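Local coordinates for protein DTDP-4-dehydrorhamnose reductase, rfbD ortholog (Clostridium acetobutylicum, PDB 1VL0) that probably reduces dTDP-6-deoxy-L-lyxo-4-hexulose to dTDP-L-rhamnose with a nicotinamide dinucleotide as hydride donor, a step of dTDP-L-rhamnose biosynthesis, at residues I49-V55 with I92-L97; E107-T113 with K154-T160. One frame throughout, in Å; residues are numbered along the deposited sequence.

Both contacts are buried and both reach the bound NADH, but at its two ends: contact 1 (49-55 with 92-97) lies beside the adenine, contact 2 (107-113 with 154-160) under the nicotinamide riboside. Contact 1 joins a loop and the first turn of a helix to a second helix at the flank of the Rossmann-type domain, about 19 Å from the centre of the chain; contact 2 pairs two strands of the central sheet, about 10 Å from it. Helix 83-104 leads straight into strand 107-113, and P94 and L97 rest on Q110 and I108. A single hydrogen bond, from the N96 side-chain amide, spans contact 1 amid apolar packing; contact 2 is a ladder of backbone hydrogen bonds plus one side-chain bond, Y156 to E107.

Contact 1. Residues I49-V55 with I92-L97; sequences ITNVLAV and IGPKNL. With NAI (1,4-dihydronicotinamide adenine dinucleotide), chain D.
On helix residues 92-97, I92 lays its CG2 near T50 O, 4.0 Å away, its other branch turned from the loop. At G93 the helix lets the loop come close: I49 O accepts a CA-H...O contact from G93 CA at 3.5 Å, and I49 CG1 and CD1 lie against the same CA, where the glycine has no side chain. N96 then makes the polar link. Its ND2 donates to I49 O at 3.0 Å in a nearly straight bond (168°), with the oxygen close to the plane of the amide. With CG beside the backbone N (chi1 -70°), the amide reaches the loop just ahead of helix 52-62. N96 OD1 turns to V52, 3.7 Å from V52 CB, the two side chains crossing at about a right angle. The start of that helix is capped by N51, whose OD1 accepts from A54 N. L97 CD2 lies between I49 CG2, at 4.0 Å, and V55 CG1, at 4.1 Å, while L97 CD1 also touches the I49 side chain.

I49 therefore works in three directions. Its side chain lies against G93 CA and the L97 methyls, and its carbonyl takes the N96 amide. On the cofactor side, I49 N donates to N1A of the NADH adenine at 3.3 Å, almost straight (177°). I49 and T50 both belong to the NADH pocket, and T50 OG1 bonds to D48, itself an NADH-binding residue. V52, I92 and K95 meet a second subunit, where K95 NZ bonds to N212 and Y213 of that subunit. Beneath the contact, I49, P94 and L97 touch N69 of strand 66-69, P94 and L97 rest on Q110 and I108 of strand 107-113, and P94 also packs against V148 of helix 136-151.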
ATOM      1  N   ILE A  49     -20.305  12.005  -6.599  1.00 36.50           N
ATOM      2  CA  ILE A  49     -19.318  10.968  -6.430  1.00 36.61           C
ATOM      3  C   ILE A  49     -19.218  10.436  -4.998  1.00 36.53           C
ATOM      4  O   ILE A  49     -18.631   9.387  -4.804  1.00 36.76           O
ATOM      5  CB  ILE A  49     -17.920  11.414  -6.945  1.00 36.48           C
ATOM      6  CG1 ILE A  49     -17.272  12.465  -6.030  1.00 35.85           C
ATOM      7  CG2 ILE A  49     -17.995  11.915  -8.397  1.00 39.10           C
ATOM      8  CD1 ILE A  49     -15.844  12.814  -6.488  1.00 38.37           C
ATOM      9  N   THR A  50     -19.803  11.134  -4.018  1.00 34.73           N
ATOM     10  CA  THR A  50     -19.747  10.701  -2.629  1.00 36.31           C
ATOM     11  C   THR A  50     -20.797   9.644  -2.304  1.00 38.54           C
ATOM     12  O   THR A  50     -20.768   9.091  -1.209  1.00 38.50           O
ATOM     13  CB  THR A  50     -19.941  11.861  -1.643  1.00 37.06           C
ATOM     14  OG1 THR A  50     -21.256  12.403  -1.773  1.00 35.24           O
ATOM     15  CG2 THR A  50     -19.034  13.001  -1.963  1.00 38.35           C
ATOM     16  N   ASN A  51     -21.668   9.345  -3.269  1.00 37.42           N
ATOM     17  CA  ASN A  51     -22.740   8.406  -3.107  1.00 35.77           C
ATOM     18  C   ASN A  51     -22.451   7.086  -3.797  1.00 37.41           C
ATOM     19  O   ASN A  51     -22.507   6.998  -5.028  1.00 36.88           O
ATOM     20  CB  ASN A  51     -24.005   9.012  -3.720  1.00 36.77           C
ATOM     21  CG  ASN A  51     -25.271   8.188  -3.427  1.00 42.32           C
ATOM     22  OD1 ASN A  51     -25.318   6.959  -3.553  1.00 37.22           O
ATOM     23  ND2 ASN A  51     -26.296   8.884  -3.014  1.00 43.44           N
ATOM     24  N   VAL A  52     -22.228   6.040  -3.005  1.00 36.54           N
ATOM     25  CA  VAL A  52     -21.679   4.784  -3.541  1.00 37.19           C
ATOM     26  C   VAL A  52     -22.645   4.093  -4.482  1.00 37.09           C
ATOM     27  O   VAL A  52     -22.268   3.653  -5.552  1.00 35.42           O
ATOM     28  CB  VAL A  52     -21.170   3.808  -2.417  1.00 38.64           C
ATOM     29  CG1 VAL A  52     -22.222   3.414  -1.481  1.00 47.52           C
ATOM     30  CG2 VAL A  52     -20.559   2.556  -3.017  1.00 39.90           C
ATOM     31  N   LEU A  53     -23.910   4.046  -4.116  1.00 37.66           N
ATOM     32  CA  LEU A  53     -24.876   3.366  -4.920  1.00 38.98           C
ATOM     33  C   LEU A  53     -25.067   4.060  -6.267  1.00 37.40           C
ATOM     34  O   LEU A  53     -25.180   3.407  -7.316  1.00 38.47           O
ATOM     35  CB  LEU A  53     -26.204   3.259  -4.150  1.00 43.32           C
ATOM     36  CG  LEU A  53     -26.159   2.429  -2.842  1.00 47.77           C
ATOM     37  CD1 LEU A  53     -27.576   2.355  -2.242  1.00 53.46           C
ATOM     38  CD2 LEU A  53     -25.554   1.004  -3.025  1.00 49.36           C
ATOM     39  N   ALA A  54     -25.132   5.378  -6.241  1.00 34.35           N
ATOM     40  CA  ALA A  54     -25.291   6.171  -7.455  1.00 35.34           C
ATOM     41  C   ALA A  54     -24.085   5.964  -8.371  1.00 35.05           C
ATOM     42  O   ALA A  54     -24.216   5.745  -9.596  1.00 32.82           O
ATOM     43  CB  ALA A  54     -25.439   7.666  -7.087  1.00 36.27           C
ATOM     44  N   VAL A  55     -22.883   6.053  -7.780  1.00 33.86           N
ATOM     45  CA  VAL A  55     -21.664   5.838  -8.556  1.00 32.79           C
ATOM     46  C   VAL A  55     -21.598   4.435  -9.205  1.00 33.34           C
ATOM     47  O   VAL A  55     -21.303   4.312 -10.412  1.00 33.46           O
ATOM     48  CB  VAL A  55     -20.445   6.085  -7.736  1.00 34.20           C
ATOM     49  CG1 VAL A  55     -19.222   5.655  -8.504  1.00 35.40           C
ATOM     50  CG2 VAL A  55     -20.343   7.549  -7.395  1.00 33.00           C
ATOM     51  N   ILE A  92     -13.595   9.743  -0.088  1.00 32.96           N
ATOM     52  CA  ILE A  92     -14.658   8.762  -0.394  1.00 33.59           C
ATOM     53  C   ILE A  92     -15.045   8.816  -1.868  1.00 34.38           C
ATOM     54  O   ILE A  92     -15.356   7.805  -2.474  1.00 34.65           O
ATOM     55  CB  ILE A  92     -15.939   9.021   0.466  1.00 34.35           C
ATOM     56  CG1 ILE A  92     -15.694   8.876   1.971  1.00 40.36           C
ATOM     57  CG2 ILE A  92     -17.124   8.112   0.046  1.00 36.20           C
ATOM     58  CD1 ILE A  92     -14.964   7.697   2.372  1.00 46.15           C
ATOM     59  N   GLY A  93     -15.069  10.019  -2.443  1.00 35.65           N
ATOM     60  CA  GLY A  93     -15.347  10.144  -3.872  1.00 35.34           C
ATOM     61  C   GLY A  93     -14.406   9.340  -4.735  1.00 33.50           C
ATOM     62  O   GLY A  93     -14.828   8.508  -5.514  1.00 35.40           O
ATOM     63  N   PRO A  94     -13.108   9.590  -4.609  1.00 33.62           N
ATOM     64  CA  PRO A  94     -12.084   8.771  -5.290  1.00 33.70           C
ATOM     65  C   PRO A  94     -12.184   7.246  -5.043  1.00 35.16           C
ATOM     66  O   PRO A  94     -12.123   6.423  -6.025  1.00 33.45           O
ATOM     67  CB  PRO A  94     -10.785   9.353  -4.779  1.00 34.33           C
ATOM     68  CG  PRO A  94     -11.137  10.770  -4.459  1.00 36.79           C
ATOM     69  CD  PRO A  94     -12.531  10.753  -3.940  1.00 35.42           C
ATOM     70  N   LYS A  95     -12.450   6.884  -3.786  1.00 32.70           N
ATOM     71  CA  LYS A  95     -12.690   5.488  -3.403  1.00 31.75           C
ATOM     72  C   LYS A  95     -13.814   4.917  -4.224  1.00 31.68           C
ATOM     73  O   LYS A  95     -13.675   3.831  -4.778  1.00 32.60           O
ATOM     74  CB  LYS A  95     -13.095   5.379  -1.912  1.00 32.22           C
ATOM     75  CG  LYS A  95     -13.655   3.994  -1.477  1.00 37.21           C
ATOM     76  CD  LYS A  95     -14.355   3.994  -0.111  1.00 37.19           C
ATOM     77  CE  LYS A  95     -15.854   3.668  -0.175  1.00 38.47           C
ATOM     78  NZ  LYS A  95     -16.283   2.368  -0.703  1.00 30.74           N
ATOM     79  N   ASN A  96     -14.936   5.630  -4.249  1.00 32.36           N
ATOM     80  CA  ASN A  96     -16.122   5.160  -4.950  1.00 31.72           C
ATOM     81  C   ASN A  96     -15.849   4.998  -6.440  1.00 30.71           C
ATOM     82  O   ASN A  96     -16.307   4.011  -7.080  1.00 32.45           O
ATOM     83  CB  ASN A  96     -17.330   6.102  -4.730  1.00 34.20           C
ATOM     84  CG  ASN A  96     -17.886   6.061  -3.296  1.00 35.74           C
ATOM     85  OD1 ASN A  96     -17.689   5.106  -2.583  1.00 32.25           O
ATOM     86  ND2 ASN A  96     -18.627   7.093  -2.907  1.00 31.26           N
ATOM     87  N   LEU A  97     -15.137   5.963  -7.009  1.00 31.66           N
ATOM     88  CA  LEU A  97     -14.855   5.963  -8.443  1.00 31.60           C
ATOM     89  C   LEU A  97     -13.852   4.905  -8.846  1.00 31.40           C
ATOM     90  O   LEU A  97     -13.986   4.254  -9.893  1.00 30.69           O
ATOM     91  CB  LEU A  97     -14.349   7.352  -8.859  1.00 31.25           C
ATOM     92  CG  LEU A  97     -15.329   8.522  -8.703  1.00 35.41           C
ATOM     93  CD1 LEU A  97     -14.589   9.825  -8.949  1.00 32.58           C
ATOM     94  CD2 LEU A  97     -16.507   8.423  -9.687  1.00 31.74           C
TER
HETATM   95  PA  NAI D 300     -12.463  23.445  -9.421  0.50 41.38           P
HETATM   96  O1A NAI D 300     -12.730  23.886  -8.009  0.50 39.89           O
HETATM   97  O2A NAI D 300     -12.299  24.582 -10.400  0.50 22.07           O
HETATM   98  O5B NAI D 300     -13.614  22.393  -9.798  0.50 38.92           O
HETATM   99  C5B NAI D 300     -13.838  21.319  -8.907  0.50 34.22           C
HETATM  100  C4B NAI D 300     -15.200  20.682  -9.153  0.50 23.79           C
HETATM  101  O4B NAI D 300     -15.560  19.875  -8.034  0.50 22.31           O
HETATM  102  C3B NAI D 300     -16.368  21.655  -9.302  0.50 31.62           C
HETATM  103  O3B NAI D 300     -16.879  21.619 -10.621  0.50 33.56           O
HETATM  104  C2B NAI D 300     -17.371  21.128  -8.265  0.50 32.58           C
HETATM  105  O2B NAI D 300     -18.739  21.377  -8.560  0.50 40.42           O
HETATM  106  C1B NAI D 300     -16.945  19.658  -8.227  0.50 29.17           C
HETATM  107  N9A NAI D 300     -17.560  18.772  -7.221  0.50 25.84           N
HETATM  108  C8A NAI D 300     -17.695  19.061  -5.891  0.50 30.37           C
HETATM  109  N7A NAI D 300     -18.329  18.030  -5.297  0.50 32.83           N
HETATM  110  C5A NAI D 300     -18.632  17.082  -6.213  0.50 33.36           C
HETATM  111  C6A NAI D 300     -19.280  15.850  -6.106  0.50 24.76           C
HETATM  112  N6A NAI D 300     -19.752  15.423  -4.945  0.50 22.53           N
HETATM  113  N1A NAI D 300     -19.445  15.077  -7.233  0.50 27.32           N
HETATM  114  C2A NAI D 300     -18.954  15.525  -8.464  0.50 31.71           C
HETATM  115  N3A NAI D 300     -18.344  16.748  -8.579  0.50 24.65           N
HETATM  116  C4A NAI D 300     -18.159  17.531  -7.458  0.50 36.36           C
HETATM  117  O3  NAI D 300     -11.189  22.470  -9.401  0.50 40.14           O
HETATM  118  PN  NAI D 300      -9.779  22.681 -10.168  0.50 39.16           P
HETATM  119  O1N NAI D 300      -9.850  22.161 -11.547  0.50 20.82           O
HETATM  120  O2N NAI D 300      -9.233  23.999  -9.776  0.50 29.88           O
HETATM  121  O5D NAI D 300      -8.956  21.490  -9.444  0.50 42.09           O
HETATM  122  C5D NAI D 300      -8.796  20.256 -10.131  0.50 37.26           C
HETATM  123  C4D NAI D 300      -7.990  19.311  -9.280  0.50 41.95           C
HETATM  124  O4D NAI D 300      -6.693  19.862  -8.963  0.50 37.93           O
HETATM  125  C3D NAI D 300      -8.681  18.980  -7.958  0.50 41.45           C
HETATM  126  O3D NAI D 300      -8.638  17.583  -7.874  0.50 37.29           O
HETATM  127  C2D NAI D 300      -7.837  19.651  -6.875  0.50 39.39           C
HETATM  128  O2D NAI D 300      -7.766  19.014  -5.604  0.50 22.87           O
HETATM  129  C1D NAI D 300      -6.469  19.669  -7.565  0.50 43.27           C
HETATM  130  N1N NAI D 300      -5.594  20.749  -7.112  0.50 39.67           N
HETATM  131  C2N NAI D 300      -5.883  22.042  -7.487  0.50 38.61           C
HETATM  132  C3N NAI D 300      -5.022  23.053  -7.066  0.50 45.79           C
HETATM  133  C7N NAI D 300      -5.456  24.487  -7.135  0.50 50.89           C
HETATM  134  O7N NAI D 300      -4.463  25.468  -6.997  0.50 35.62           O
HETATM  135  N7N NAI D 300      -6.744  24.800  -7.324  0.50 56.31           N
HETATM  136  C4N NAI D 300      -3.897  22.740  -6.291  0.50 44.32           C
HETATM  137  C5N NAI D 300      -3.618  21.425  -5.918  0.50 26.17           C
HETATM  138  C6N NAI D 300      -4.503  20.443  -6.352  0.50 37.81           C

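Contact 2. Residues E107-T113 with K154-T160; sequences EIVQIST and KYYIVRT. With NAI (1,4-dihydronicotinamide adenine dinucleotide), chain D.
Strands 107-113 and 155-160 run parallel, the axes of these short segments approaching to 4.2 Å and twisted by 32°, with six backbone hydrogen bonds alternating between I108, Q110 and S112 on one strand and K154, Y156, V158 and T160 on the other. This is the parallel sheet of a Rossmann-type fold, and helix 136-151 makes the beta-alpha-beta crossover between the two strands. V109, I111, Y156 and V158 share one face of the sheet. There V109 CG2 meets Y156 CD1 at 3.6 Å, V109 CG1 touches V158 CG2, and I111 CD1 lies 4.2 Å from V158 CB; residues of helix 197-210, such as V207 and L200, pack over this layer. The other face carries Q110 and S112 next to I157 and R159. S112 CB lies 4.0 Å from R159 CG, and E145 of helix 136-151 takes both polar ends, a hydrogen bond from S112 OG and a salt bridge from R159 NH2. At the C-terminal ends of the strands the nicotinamide ring settles against the backbone: T160 O comes within 3.2 Å of C5N and S112 O within 3.3 Å of C6N, while I111 O accepts a weak bond from the ribose O3D. At the opposite end E107 meets Y156. A chi1 of -58° sets E107 CG opposite the carbonyl carbon, and the extended side chain brings its carboxylate to the edge of the Y156 ring, the two planes 68° apart; E107 OE2 accepts a short 2.5 Å bond from Y156 OH, which approaches from above the carboxylate plane.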
ATOM      1  N   GLU A 107      -9.916   2.431 -16.181  1.00 33.76           N
ATOM      2  CA  GLU A 107      -8.727   3.118 -15.595  1.00 34.38           C
ATOM      3  C   GLU A 107      -9.245   4.299 -14.833  1.00 32.13           C
ATOM      4  O   GLU A 107     -10.331   4.773 -15.097  1.00 32.15           O
ATOM      5  CB  GLU A 107      -7.836   3.666 -16.715  1.00 33.63           C
ATOM      6  CG  GLU A 107      -7.319   2.641 -17.727  1.00 41.14           C
ATOM      7  CD  GLU A 107      -6.465   3.305 -18.799  1.00 39.95           C
ATOM      8  OE1 GLU A 107      -7.043   3.959 -19.677  1.00 55.50           O
ATOM      9  OE2 GLU A 107      -5.225   3.219 -18.749  1.00 58.43           O
ATOM     10  N   ILE A 108      -8.486   4.771 -13.867  1.00 32.44           N
ATOM     11  CA  ILE A 108      -8.872   5.944 -13.161  1.00 30.25           C
ATOM     12  C   ILE A 108      -7.710   6.926 -13.082  1.00 30.66           C
ATOM     13  O   ILE A 108      -6.591   6.549 -12.701  1.00 30.68           O
ATOM     14  CB  ILE A 108      -9.450   5.629 -11.741  1.00 31.86           C
ATOM     15  CG1 ILE A 108      -9.698   6.945 -10.991  1.00 34.12           C
ATOM     16  CG2 ILE A 108      -8.521   4.738 -10.892  1.00 31.35           C
ATOM     17  CD1 ILE A 108     -10.577   6.865  -9.851  1.00 34.90           C
ATOM     18  N   VAL A 109      -7.971   8.190 -13.455  1.00 30.45           N
ATOM     19  CA  VAL A 109      -7.040   9.272 -13.179  1.00 30.52           C
ATOM     20  C   VAL A 109      -7.602  10.029 -11.998  1.00 31.75           C
ATOM     21  O   VAL A 109      -8.734  10.454 -11.988  1.00 30.82           O
ATOM     22  CB  VAL A 109      -6.844  10.263 -14.330  1.00 30.16           C
ATOM     23  CG1 VAL A 109      -5.897  11.357 -13.967  1.00 32.35           C
ATOM     24  CG2 VAL A 109      -6.305   9.558 -15.570  1.00 32.62           C
ATOM     25  N   GLN A 110      -6.762  10.206 -10.997  1.00 30.77           N
ATOM     26  CA  GLN A 110      -7.101  10.988  -9.789  1.00 31.90           C
ATOM     27  C   GLN A 110      -6.143  12.191  -9.658  1.00 32.41           C
ATOM     28  O   GLN A 110      -4.916  12.035  -9.548  1.00 32.44           O
ATOM     29  CB  GLN A 110      -6.930  10.095  -8.585  1.00 33.82           C
ATOM     30  CG  GLN A 110      -6.905  10.808  -7.222  1.00 31.44           C
ATOM     31  CD  GLN A 110      -8.213  11.487  -6.907  1.00 38.73           C
ATOM     32  OE1 GLN A 110      -9.249  11.236  -7.551  1.00 36.31           O
ATOM     33  NE2 GLN A 110      -8.180  12.342  -5.904  1.00 39.22           N
ATOM     34  N   ILE A 111      -6.712  13.375  -9.665  1.00 30.30           N
ATOM     35  CA  ILE A 111      -5.920  14.550  -9.568  1.00 32.40           C
ATOM     36  C   ILE A 111      -5.726  14.892  -8.079  1.00 32.05           C
ATOM     37  O   ILE A 111      -6.690  14.901  -7.290  1.00 31.77           O
ATOM     38  CB  ILE A 111      -6.575  15.753 -10.327  1.00 33.45           C
ATOM     39  CG1 ILE A 111      -6.981  15.378 -11.760  1.00 29.83           C
ATOM     40  CG2 ILE A 111      -5.578  16.936 -10.317  1.00 34.09           C
ATOM     41  CD1 ILE A 111      -5.863  15.148 -12.740  1.00 29.80           C
ATOM     42  N   SER A 112      -4.487  15.176  -7.709  1.00 32.92           N
ATOM     43  CA  SER A 112      -4.139  15.409  -6.337  1.00 32.26           C
ATOM     44  C   SER A 112      -3.265  16.682  -6.210  1.00 32.71           C
ATOM     45  O   SER A 112      -3.219  17.525  -7.123  1.00 32.51           O
ATOM     46  CB  SER A 112      -3.407  14.175  -5.751  1.00 32.39           C
ATOM     47  OG  SER A 112      -3.331  14.189  -4.311  1.00 37.29           O
ATOM     48  N   THR A 113      -2.558  16.800  -5.085  1.00 34.14           N
ATOM     49  CA  THR A 113      -2.054  18.076  -4.598  1.00 32.52           C
ATOM     50  C   THR A 113      -0.673  18.001  -3.956  1.00 34.20           C
ATOM     51  O   THR A 113      -0.286  17.015  -3.343  1.00 35.64           O
ATOM     52  CB  THR A 113      -3.104  18.715  -3.626  1.00 32.01           C
ATOM     53  OG1 THR A 113      -2.632  19.976  -3.105  1.00 33.56           O
ATOM     54  CG2 THR A 113      -3.345  17.857  -2.402  1.00 29.59           C
ATOM     55  N   LYS A 154      -5.120  -0.177 -12.367  1.00 31.99           N
ATOM     56  CA  LYS A 154      -5.016   0.743 -13.489  1.00 29.61           C
ATOM     57  C   LYS A 154      -5.278   2.169 -13.029  1.00 31.35           C
ATOM     58  O   LYS A 154      -6.297   2.753 -13.321  1.00 30.18           O
ATOM     59  CB  LYS A 154      -5.922   0.323 -14.669  1.00 30.04           C
ATOM     60  CG  LYS A 154      -5.450  -0.963 -15.330  1.00 29.98           C
ATOM     61  CD  LYS A 154      -6.278  -1.370 -16.610  1.00 35.37           C
ATOM     62  CE  LYS A 154      -5.484  -2.383 -17.467  1.00 40.92           C
ATOM     63  NZ  LYS A 154      -4.216  -1.827 -18.040  1.00 35.35           N
ATOM     64  N   TYR A 155      -4.311   2.739 -12.281  1.00 30.32           N
ATOM     65  CA  TYR A 155      -4.448   4.057 -11.746  1.00 28.67           C
ATOM     66  C   TYR A 155      -3.373   5.022 -12.252  1.00 30.44           C
ATOM     67  O   TYR A 155      -2.243   4.639 -12.572  1.00 31.15           O
ATOM     68  CB  TYR A 155      -4.428   4.057 -10.181  1.00 31.59           C
ATOM     69  CG  TYR A 155      -3.078   3.800  -9.624  1.00 28.29           C
ATOM     70  CD1 TYR A 155      -2.665   2.512  -9.366  1.00 30.03           C
ATOM     71  CD2 TYR A 155      -2.199   4.842  -9.350  1.00 31.17           C
ATOM     72  CE1 TYR A 155      -1.395   2.267  -8.861  1.00 31.43           C
ATOM     73  CE2 TYR A 155      -0.918   4.599  -8.871  1.00 31.93           C
ATOM     74  CZ  TYR A 155      -0.525   3.315  -8.637  1.00 33.33           C
ATOM     75  OH  TYR A 155       0.742   3.051  -8.133  1.00 34.91           O
ATOM     76  N   TYR A 156      -3.745   6.304 -12.258  1.00 32.78           N
ATOM     77  CA  TYR A 156      -2.812   7.417 -12.473  1.00 31.58           C
ATOM     78  C   TYR A 156      -3.145   8.447 -11.396  1.00 32.71           C
ATOM     79  O   TYR A 156      -4.258   8.865 -11.249  1.00 32.91           O
ATOM     80  CB  TYR A 156      -2.978   8.071 -13.830  1.00 29.33           C
ATOM     81  CG  TYR A 156      -3.052   7.171 -15.050  1.00 27.56           C
ATOM     82  CD1 TYR A 156      -4.250   6.601 -15.438  1.00 31.12           C
ATOM     83  CD2 TYR A 156      -1.941   6.953 -15.843  1.00 28.68           C
ATOM     84  CE1 TYR A 156      -4.336   5.837 -16.592  1.00 30.22           C
ATOM     85  CE2 TYR A 156      -2.018   6.175 -16.976  1.00 29.50           C
ATOM     86  CZ  TYR A 156      -3.226   5.650 -17.357  1.00 29.10           C
ATOM     87  OH  TYR A 156      -3.291   4.844 -18.488  1.00 33.30           O
ATOM     88  N   ILE A 157      -2.169   8.800 -10.591  1.00 30.72           N
ATOM     89  CA  ILE A 157      -2.344   9.908  -9.630  1.00 31.64           C
ATOM     90  C   ILE A 157      -1.476  11.017 -10.152  1.00 33.59           C
ATOM     91  O   ILE A 157      -0.285  10.808 -10.365  1.00 34.29           O
ATOM     92  CB  ILE A 157      -1.963   9.472  -8.210  1.00 34.36           C
ATOM     93  CG1 ILE A 157      -3.042   8.498  -7.658  1.00 35.67           C
ATOM     94  CG2 ILE A 157      -1.816  10.663  -7.243  1.00 32.52           C
ATOM     95  CD1 ILE A 157      -2.546   7.687  -6.552  1.00 39.22           C
ATOM     96  N   VAL A 158      -2.086  12.176 -10.394  1.00 33.66           N
ATOM     97  CA  VAL A 158      -1.377  13.335 -10.936  1.00 32.43           C
ATOM     98  C   VAL A 158      -1.497  14.516  -9.959  1.00 31.91           C
ATOM     99  O   VAL A 158      -2.603  15.065  -9.775  1.00 34.04           O
ATOM    100  CB  VAL A 158      -1.898  13.729 -12.319  1.00 32.81           C
ATOM    101  CG1 VAL A 158      -1.058  14.897 -12.907  1.00 35.86           C
ATOM    102  CG2 VAL A 158      -1.876  12.493 -13.304  1.00 35.37           C
ATOM    103  N   ARG A 159      -0.406  14.799  -9.244  1.00 31.87           N
ATOM    104  CA  ARG A 159      -0.364  15.873  -8.261  1.00 29.55           C
ATOM    105  C   ARG A 159      -0.061  17.177  -8.941  1.00 32.78           C
ATOM    106  O   ARG A 159       0.903  17.291  -9.686  1.00 33.16           O
ATOM    107  CB  ARG A 159       0.691  15.616  -7.170  1.00 32.85           C
ATOM    108  CG  ARG A 159       0.532  14.314  -6.446  1.00 33.19           C
ATOM    109  CD  ARG A 159       1.394  14.263  -5.204  1.00 31.73           C
ATOM    110  NE  ARG A 159       1.248  12.996  -4.478  1.00 31.80           N
ATOM    111  CZ  ARG A 159       2.219  12.209  -4.052  1.00 35.16           C
ATOM    112  NH1 ARG A 159       3.494  12.502  -4.254  1.00 34.50           N
ATOM    113  NH2 ARG A 159       1.883  11.097  -3.407  1.00 33.93           N
ATOM    114  N   THR A 160      -0.858  18.191  -8.655  1.00 34.07           N
ATOM    115  CA  THR A 160      -0.595  19.495  -9.208  1.00 34.11           C
ATOM    116  C   THR A 160      -0.645  20.595  -8.128  1.00 34.90           C
ATOM    117  O   THR A 160      -0.802  20.294  -6.944  1.00 35.93           O
ATOM    118  CB  THR A 160      -1.503  19.785 -10.393  1.00 33.91           C
ATOM    119  OG1 THR A 160      -1.024  20.975 -11.059  1.00 33.54           O
ATOM    120  CG2 THR A 160      -2.917  20.102  -9.979  1.00 34.59           C
TER
HETATM  121  PA  NAI D 300     -12.463  23.445  -9.421  0.50 41.38           P
HETATM  122  O1A NAI D 300     -12.730  23.886  -8.009  0.50 39.89           O
HETATM  123  O2A NAI D 300     -12.299  24.582 -10.400  0.50 22.07           O
HETATM  124  O5B NAI D 300     -13.614  22.393  -9.798  0.50 38.92           O
HETATM  125  C5B NAI D 300     -13.838  21.319  -8.907  0.50 34.22           C
HETATM  126  C4B NAI D 300     -15.200  20.682  -9.153  0.50 23.79           C
HETATM  127  O4B NAI D 300     -15.560  19.875  -8.034  0.50 22.31           O
HETATM  128  C3B NAI D 300     -16.368  21.655  -9.302  0.50 31.62           C
HETATM  129  O3B NAI D 300     -16.879  21.619 -10.621  0.50 33.56           O
HETATM  130  C2B NAI D 300     -17.371  21.128  -8.265  0.50 32.58           C
HETATM  131  O2B NAI D 300     -18.739  21.377  -8.560  0.50 40.42           O
HETATM  132  C1B NAI D 300     -16.945  19.658  -8.227  0.50 29.17           C
HETATM  133  N9A NAI D 300     -17.560  18.772  -7.221  0.50 25.84           N
HETATM  134  C8A NAI D 300     -17.695  19.061  -5.891  0.50 30.37           C
HETATM  135  N7A NAI D 300     -18.329  18.030  -5.297  0.50 32.83           N
HETATM  136  C5A NAI D 300     -18.632  17.082  -6.213  0.50 33.36           C
HETATM  137  C6A NAI D 300     -19.280  15.850  -6.106  0.50 24.76           C
HETATM  138  N6A NAI D 300     -19.752  15.423  -4.945  0.50 22.53           N
HETATM  139  N1A NAI D 300     -19.445  15.077  -7.233  0.50 27.32           N
HETATM  140  C2A NAI D 300     -18.954  15.525  -8.464  0.50 31.71           C
HETATM  141  N3A NAI D 300     -18.344  16.748  -8.579  0.50 24.65           N
HETATM  142  C4A NAI D 300     -18.159  17.531  -7.458  0.50 36.36           C
HETATM  143  O3  NAI D 300     -11.189  22.470  -9.401  0.50 40.14           O
HETATM  144  PN  NAI D 300      -9.779  22.681 -10.168  0.50 39.16           P
HETATM  145  O1N NAI D 300      -9.850  22.161 -11.547  0.50 20.82           O
HETATM  146  O2N NAI D 300      -9.233  23.999  -9.776  0.50 29.88           O
HETATM  147  O5D NAI D 300      -8.956  21.490  -9.444  0.50 42.09           O
HETATM  148  C5D NAI D 300      -8.796  20.256 -10.131  0.50 37.26           C
HETATM  149  C4D NAI D 300      -7.990  19.311  -9.280  0.50 41.95           C
HETATM  150  O4D NAI D 300      -6.693  19.862  -8.963  0.50 37.93           O
HETATM  151  C3D NAI D 300      -8.681  18.980  -7.958  0.50 41.45           C
HETATM  152  O3D NAI D 300      -8.638  17.583  -7.874  0.50 37.29           O
HETATM  153  C2D NAI D 300      -7.837  19.651  -6.875  0.50 39.39           C
HETATM  154  O2D NAI D 300      -7.766  19.014  -5.604  0.50 22.87           O
HETATM  155  C1D NAI D 300      -6.469  19.669  -7.565  0.50 43.27           C
HETATM  156  N1N NAI D 300      -5.594  20.749  -7.112  0.50 39.67           N
HETATM  157  C2N NAI D 300      -5.883  22.042  -7.487  0.50 38.61           C
HETATM  158  C3N NAI D 300      -5.022  23.053  -7.066  0.50 45.79           C
HETATM  159  C7N NAI D 300      -5.456  24.487  -7.135  0.50 50.89           C
HETATM  160  O7N NAI D 300      -4.463  25.468  -6.997  0.50 35.62           O
HETATM  161  N7N NAI D 300      -6.744  24.800  -7.324  0.50 56.31           N
HETATM  162  C4N NAI D 300      -3.897  22.740  -6.291  0.50 44.32           C
HETATM  163  C5N NAI D 300      -3.618  21.425  -5.918  0.50 26.17           C
HETATM  164  C6N NAI D 300      -4.503  20.443  -6.352  0.50 37.81           C